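Local coordinates for protein L-amino acid deaminase (Proteus vulgaris, PDB 5HXW) that probably catalyses the oxidative deamination of L-amino acids as a membrane-bound, FAD-containing oxidoreductase, at residues R244-L257 against V305-P317. Sequence-based numbering, arbitrary orientation.
Sequences RLFMQNLNVDVPTL and VKESFTYGYKYLP. With 16A (cetyl-trimethyl-ammonium), chain J.
R244 reaches E307 and Y311 from the helix 243-248. With CG anti to the backbone N (chi1 167°) and the chain extended to NE, the guanidinium reaches across the contact. R244 NE donates to E307 OE2 at 3.2 Å, a salt bridge in the guanidinium plane. The carboxylate stands nearly perpendicular to that plane, at 85°, and OE2 is met from above its own plane. R244 NH1 turns back to its own segment and donates to D253 OD1 at 3.1 Å and V254 O at 2.8 Å, so three bonds fix the rotation of the group. The Y311 hydroxyl sits over one guanidinium face, but it bonds elsewhere: Y311 OH donates to T256 O at 2.7 Å, from above the carbonyl plane. P255 CB lies over one face of the Y311 ring, toward its rim.

L257 lies between Y315 on one branch and E307, V305 and Y311 on the other. L257 CD2 packs on E307 CB at 3.7 Å, and also on V305 CG2 and Y311 CE1. L257 CD1 lies over the face of the Y315 ring, 3.7 Å from its centroid, a CH-pi contact. Y315 OH bonds I396 O, on the strand paired with 257-266.

L257, G312 and Y315 also line the pocket of a bound cetyl-trimethyl-ammonium; its C6 is 3.7 Å from Y315 CD2. The contact thus combines an Arg-Asp-Glu salt-bridge network with an apolar wall of the detergent site, within the FAD-dependent oxidoreductase (DAO) family fold.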
loop_
_atom_site.group_PDB
_atom_site.type_symbol
_atom_site.label_atom_id
_atom_site.label_comp_id
_atom_site.label_asym_id
_atom_site.label_seq_id
_atom_site.Cartn_x
_atom_site.Cartn_y
_atom_site.Cartn_z
ATOM N N ARG A 244 -7.863 -7.640 -9.614
ATOM C CA ARG A 244 -9.083 -8.440 -9.769
ATOM C C ARG A 244 -9.547 -8.490 -11.230
ATOM O O ARG A 244 -9.811 -9.577 -11.767
ATOM C CB ARG A 244 -10.215 -7.918 -8.866
ATOM C CG ARG A 244 -11.563 -8.517 -9.223
ATOM C CD ARG A 244 -12.718 -8.100 -8.338
ATOM N NE ARG A 244 -13.964 -8.626 -8.905
ATOM C CZ ARG A 244 -14.433 -9.865 -8.732
ATOM N NH1 ARG A 244 -13.781 -10.752 -7.986
ATOM N NH2 ARG A 244 -15.572 -10.218 -9.313
ATOM N N LEU A 245 -9.630 -7.314 -11.853
ATOM C CA LEU A 245 -10.097 -7.164 -13.232
ATOM C C LEU A 245 -9.194 -7.882 -14.244
ATOM O O LEU A 245 -9.691 -8.449 -15.222
ATOM C CB LEU A 245 -10.257 -5.677 -13.582
ATOM C CG LEU A 245 -10.938 -5.221 -14.882
ATOM C CD1 LEU A 245 -12.378 -5.699 -15.009
ATOM C CD2 LEU A 245 -10.878 -3.704 -14.969
ATOM N N PHE A 246 -7.883 -7.867 -13.993
ATOM C CA PHE A 246 -6.912 -8.599 -14.814
ATOM C C PHE A 246 -7.128 -10.114 -14.743
ATOM O O PHE A 246 -7.089 -10.793 -15.769
ATOM C CB PHE A 246 -5.472 -8.228 -14.423
ATOM C CG PHE A 246 -4.430 -8.733 -15.386
ATOM C CD1 PHE A 246 -4.108 -8.004 -16.533
ATOM C CD2 PHE A 246 -3.771 -9.944 -15.153
ATOM C CE1 PHE A 246 -3.154 -8.478 -17.429
ATOM C CE2 PHE A 246 -2.817 -10.423 -16.047
ATOM C CZ PHE A 246 -2.507 -9.686 -17.185
ATOM N N MET A 247 -7.361 -10.626 -13.535
ATOM C CA MET A 247 -7.564 -12.064 -13.319
ATOM C C MET A 247 -8.979 -12.533 -13.690
ATOM O O MET A 247 -9.200 -13.733 -13.912
ATOM C CB MET A 247 -7.214 -12.459 -11.880
ATOM C CG MET A 247 -5.775 -12.172 -11.452
ATOM S SD MET A 247 -4.488 -12.902 -12.488
ATOM C CE MET A 247 -4.683 -14.652 -12.141
ATOM N N GLN A 248 -9.922 -11.590 -13.746
ATOM C CA GLN A 248 -11.279 -11.845 -14.241
ATOM C C GLN A 248 -11.294 -12.313 -15.692
ATOM O O GLN A 248 -11.975 -13.285 -16.023
ATOM C CB GLN A 248 -12.152 -10.602 -14.107
ATOM C CG GLN A 248 -13.230 -10.712 -13.048
ATOM C CD GLN A 248 -14.390 -9.778 -13.319
ATOM O OE1 GLN A 248 -14.210 -8.569 -13.501
ATOM N NE2 GLN A 248 -15.595 -10.332 -13.341
ATOM N N ASN A 249 -10.536 -11.614 -16.541
ATOM C CA ASN A 249 -10.379 -11.958 -17.958
ATOM C C ASN A 249 -9.710 -13.318 -18.181
ATOM O O ASN A 249 -9.874 -13.925 -19.244
ATOM C CB ASN A 249 -9.599 -10.860 -18.688
ATOM C CG ASN A 249 -9.799 -10.891 -20.196
ATOM O OD1 ASN A 249 -10.863 -11.263 -20.692
ATOM N ND2 ASN A 249 -8.772 -10.485 -20.934
ATOM N N LEU A 250 -8.960 -13.775 -17.176
ATOM C CA LEU A 250 -8.335 -15.101 -17.177
ATOM C C LEU A 250 -9.157 -16.124 -16.378
ATOM O O LEU A 250 -8.690 -17.241 -16.117
ATOM C CB LEU A 250 -6.889 -15.026 -16.654
ATOM C CG LEU A 250 -5.865 -14.049 -17.254
ATOM C CD1 LEU A 250 -4.573 -14.129 -16.460
ATOM C CD2 LEU A 250 -5.595 -14.281 -18.738
ATOM N N ASN A 251 -10.382 -15.729 -16.012
ATOM C CA ASN A 251 -11.348 -16.562 -15.270
ATOM C C ASN A 251 -10.870 -17.086 -13.907
ATOM O O ASN A 251 -11.139 -18.235 -13.534
ATOM C CB ASN A 251 -11.906 -17.687 -16.160
ATOM C CG ASN A 251 -12.853 -17.171 -17.225
ATOM O OD1 ASN A 251 -13.977 -16.752 -16.930
ATOM N ND2 ASN A 251 -12.408 -17.208 -18.477
ATOM N N VAL A 252 -10.156 -16.224 -13.177
ATOM C CA VAL A 252 -9.713 -16.499 -11.809
ATOM C C VAL A 252 -10.281 -15.413 -10.890
ATOM O O VAL A 252 -10.014 -14.221 -11.079
ATOM C CB VAL A 252 -8.164 -16.586 -11.696
ATOM C CG1 VAL A 252 -7.710 -16.697 -10.241
ATOM C CG2 VAL A 252 -7.622 -17.761 -12.501
ATOM N N ASP A 253 -11.058 -15.845 -9.901
ATOM C CA ASP A 253 -11.732 -14.948 -8.965
ATOM C C ASP A 253 -10.781 -14.400 -7.895
ATOM O O ASP A 253 -10.266 -15.157 -7.064
ATOM C CB ASP A 253 -12.919 -15.674 -8.315
ATOM C CG ASP A 253 -13.777 -14.755 -7.461
ATOM O OD1 ASP A 253 -14.379 -13.807 -8.014
ATOM O OD2 ASP A 253 -13.853 -14.989 -6.233
ATOM N N VAL A 254 -10.550 -13.088 -7.931
ATOM C CA VAL A 254 -9.799 -12.390 -6.881
ATOM C C VAL A 254 -10.794 -11.527 -6.104
ATOM O O VAL A 254 -11.332 -10.570 -6.663
ATOM C CB VAL A 254 -8.647 -11.520 -7.450
ATOM C CG1 VAL A 254 -7.922 -10.770 -6.337
ATOM C CG2 VAL A 254 -7.651 -12.377 -8.213
ATOM N N PRO A 255 -11.048 -11.856 -4.818
ATOM C CA PRO A 255 -12.085 -11.115 -4.103
ATOM C C PRO A 255 -11.587 -9.830 -3.430
ATOM O O PRO A 255 -11.052 -9.870 -2.315
ATOM C CB PRO A 255 -12.589 -12.124 -3.059
ATOM C CG PRO A 255 -11.628 -13.271 -3.078
ATOM C CD PRO A 255 -10.479 -12.920 -3.974
ATOM N N THR A 256 -11.762 -8.703 -4.117
ATOM C CA THR A 256 -11.434 -7.386 -3.563
ATOM C C THR A 256 -12.593 -6.420 -3.767
ATOM O O THR A 256 -13.341 -6.526 -4.743
ATOM C CB THR A 256 -10.172 -6.761 -4.203
ATOM O OG1 THR A 256 -10.399 -6.523 -5.600
ATOM C CG2 THR A 256 -8.946 -7.651 -4.029
ATOM N N LEU A 257 -12.734 -5.482 -2.837
ATOM C CA LEU A 257 -13.679 -4.386 -2.988
ATOM C C LEU A 257 -12.950 -3.051 -2.881
ATOM O O LEU A 257 -11.994 -2.943 -2.107
ATOM C CB LEU A 257 -14.814 -4.483 -1.957
ATOM C CG LEU A 257 -15.875 -5.578 -2.151
ATOM C CD1 LEU A 257 -16.967 -5.450 -1.101
ATOM C CD2 LEU A 257 -16.491 -5.536 -3.544
ATOM N N VAL A 305 -20.129 -1.194 -5.663
ATOM C CA VAL A 305 -19.852 -1.710 -7.012
ATOM C C VAL A 305 -20.723 -2.941 -7.302
ATOM O O VAL A 305 -21.508 -3.355 -6.442
ATOM C CB VAL A 305 -18.344 -2.007 -7.242
ATOM C CG1 VAL A 305 -17.548 -0.711 -7.342
ATOM C CG2 VAL A 305 -17.775 -2.930 -6.164
ATOM N N LYS A 306 -20.598 -3.511 -8.504
ATOM C CA LYS A 306 -21.367 -4.704 -8.887
ATOM C C LYS A 306 -20.989 -5.909 -8.016
ATOM O O LYS A 306 -21.840 -6.736 -7.690
ATOM C CB LYS A 306 -21.231 -5.013 -10.393
ATOM C CG LYS A 306 -19.897 -5.610 -10.835
ATOM C CD LYS A 306 -19.773 -5.702 -12.346
ATOM C CE LYS A 306 -18.345 -6.056 -12.724
ATOM N NZ LYS A 306 -18.016 -5.734 -14.139
ATOM N N GLU A 307 -19.716 -5.958 -7.621
ATOM C CA GLU A 307 -19.158 -7.018 -6.784
ATOM C C GLU A 307 -19.717 -7.027 -5.361
ATOM O O GLU A 307 -19.688 -8.067 -4.693
ATOM C CB GLU A 307 -17.635 -6.910 -6.739
ATOM C CG GLU A 307 -16.924 -7.379 -8.000
ATOM C CD GLU A 307 -16.742 -6.306 -9.069
ATOM O OE1 GLU A 307 -17.108 -5.125 -8.854
ATOM O OE2 GLU A 307 -16.212 -6.653 -10.148
ATOM N N SER A 308 -20.223 -5.873 -4.912
ATOM C CA SER A 308 -20.830 -5.726 -3.583
ATOM C C SER A 308 -22.016 -6.664 -3.390
ATOM O O SER A 308 -22.222 -7.190 -2.300
ATOM C CB SER A 308 -21.290 -4.288 -3.346
ATOM O OG SER A 308 -20.309 -3.357 -3.758
ATOM N N PHE A 309 -22.788 -6.863 -4.455
ATOM C CA PHE A 309 -23.972 -7.716 -4.418
ATOM C C PHE A 309 -23.636 -9.214 -4.412
ATOM O O PHE A 309 -24.459 -10.027 -3.992
ATOM C CB PHE A 309 -24.908 -7.379 -5.585
ATOM C CG PHE A 309 -25.394 -5.954 -5.589
ATOM C CD1 PHE A 309 -26.488 -5.572 -4.809
ATOM C CD2 PHE A 309 -24.767 -4.989 -6.382
ATOM C CE1 PHE A 309 -26.942 -4.255 -4.814
ATOM C CE2 PHE A 309 -25.215 -3.672 -6.391
ATOM C CZ PHE A 309 -26.304 -3.305 -5.607
ATOM N N THR A 310 -22.430 -9.560 -4.868
ATOM C CA THR A 310 -21.985 -10.950 -4.987
ATOM C C THR A 310 -21.334 -11.467 -3.699
ATOM O O THR A 310 -21.761 -12.496 -3.163
ATOM C CB THR A 310 -21.032 -11.147 -6.193
ATOM O OG1 THR A 310 -21.637 -10.616 -7.381
ATOM C CG2 THR A 310 -20.706 -12.627 -6.416
ATOM N N TYR A 311 -20.307 -10.762 -3.218
ATOM C CA TYR A 311 -19.533 -11.202 -2.053
ATOM C C TYR A 311 -19.279 -10.117 -0.998
ATOM O O TYR A 311 -18.406 -10.264 -0.138
ATOM C CB TYR A 311 -18.220 -11.885 -2.484
ATOM C CG TYR A 311 -17.280 -11.033 -3.310
ATOM C CD1 TYR A 311 -16.369 -10.158 -2.697
ATOM C CD2 TYR A 311 -17.278 -11.119 -4.708
ATOM C CE1 TYR A 311 -15.501 -9.380 -3.453
ATOM C CE2 TYR A 311 -16.409 -10.347 -5.473
ATOM C CZ TYR A 311 -15.526 -9.481 -4.840
ATOM O OH TYR A 311 -14.664 -8.715 -5.587
ATOM N N GLY A 312 -20.063 -9.043 -1.057
ATOM C CA GLY A 312 -20.029 -7.984 -0.050
ATOM C C GLY A 312 -20.528 -8.415 1.317
ATOM O O GLY A 312 -20.261 -7.734 2.314
ATOM N N TYR A 313 -21.250 -9.540 1.366
ATOM C CA TYR A 313 -21.711 -10.139 2.626
ATOM C C TYR A 313 -20.545 -10.618 3.500
ATOM O O TYR A 313 -20.638 -10.610 4.731
ATOM C CB TYR A 313 -22.724 -11.271 2.376
ATOM C CG TYR A 313 -22.140 -12.595 1.902
ATOM C CD1 TYR A 313 -21.930 -12.845 0.538
ATOM C CD2 TYR A 313 -21.816 -13.609 2.819
ATOM C CE1 TYR A 313 -21.401 -14.056 0.103
ATOM C CE2 TYR A 313 -21.285 -14.823 2.393
ATOM C CZ TYR A 313 -21.079 -15.042 1.037
ATOM O OH TYR A 313 -20.556 -16.245 0.615
ATOM N N LYS A 314 -19.458 -11.026 2.841
ATOM C CA LYS A 314 -18.225 -11.465 3.502
ATOM C C LYS A 314 -17.499 -10.331 4.238
ATOM O O LYS A 314 -16.650 -10.590 5.095
ATOM C CB LYS A 314 -17.280 -12.113 2.486
ATOM C CG LYS A 314 -17.754 -13.446 1.933
ATOM C CD LYS A 314 -16.835 -13.917 0.822
ATOM C CE LYS A 314 -17.298 -15.241 0.240
ATOM N NZ LYS A 314 -16.421 -15.661 -0.886
ATOM N N TYR A 315 -17.845 -9.089 3.900
ATOM C CA TYR A 315 -17.227 -7.891 4.475
ATOM C C TYR A 315 -18.025 -7.312 5.646
ATOM O O TYR A 315 -17.641 -6.285 6.212
ATOM C CB TYR A 315 -17.049 -6.816 3.395
ATOM C CG TYR A 315 -15.988 -7.117 2.362
ATOM C CD1 TYR A 315 -16.214 -8.050 1.342
ATOM C CD2 TYR A 315 -14.763 -6.447 2.384
ATOM C CE1 TYR A 315 -15.242 -8.320 0.389
ATOM C CE2 TYR A 315 -13.784 -6.709 1.430
ATOM C CZ TYR A 315 -14.030 -7.645 0.436
ATOM O OH TYR A 315 -13.070 -7.911 -0.514
ATOM N N LEU A 316 -19.130 -7.970 5.998
ATOM C CA LEU A 316 -20.016 -7.518 7.081
ATOM C C LEU A 316 -19.423 -7.530 8.509
ATOM O O LEU A 316 -19.744 -6.627 9.292
ATOM C CB LEU A 316 -21.372 -8.241 7.039
ATOM C CG LEU A 316 -22.369 -7.877 5.929
ATOM C CD1 LEU A 316 -23.456 -8.938 5.823
ATOM C CD2 LEU A 316 -22.987 -6.500 6.139
ATOM N N PRO A 317 -18.564 -8.536 8.854
ATOM C CA PRO A 317 -17.876 -8.500 10.162
ATOM C C PRO A 317 -16.895 -7.336 10.374
ATOM O O PRO A 317 -16.438 -7.124 11.504
ATOM C CB PRO A 317 -17.112 -9.831 10.192
ATOM C CG PRO A 317 -17.903 -10.728 9.314
ATOM C CD PRO A 317 -18.344 -9.839 8.192
HETATM C C1 16A J . -22.333 -4.682 2.467
HETATM C C2 16A J . -21.131 -4.262 1.649
HETATM C C3 16A J . -19.887 -4.164 2.523
HETATM C C4 16A J . -18.723 -3.566 1.743
HETATM C C5 16A J . -17.689 -2.956 2.679
HETATM C C6 16A J . -16.291 -3.081 2.089
HETATM C C7 16A J . -15.227 -2.695 3.108
HETATM C C8 16A J . -14.013 -2.089 2.416
HETATM C C9 16A J . -12.735 -2.458 3.156
HETATM C C10 16A J . -12.078 -1.225 3.769
HETATM C C11 16A J . -11.476 -1.535 5.133
HETATM C C12 16A J . -9.956 -1.641 5.050
HETATM C C13 16A J . -9.273 -0.601 5.929
HETATM C C14 16A J . -7.795 -0.482 5.573
HETATM C C15 16A J . -7.344 0.976 5.571
HETATM C C16 16A J . -5.877 1.091 6.013
HETATM N N1 16A J . -5.086 2.216 5.451
HETATM C C17 16A J . -3.771 2.203 6.103
HETATM C C18 16A J . -4.844 2.073 4.009
HETATM C C19 16A J . -5.692 3.531 5.722
#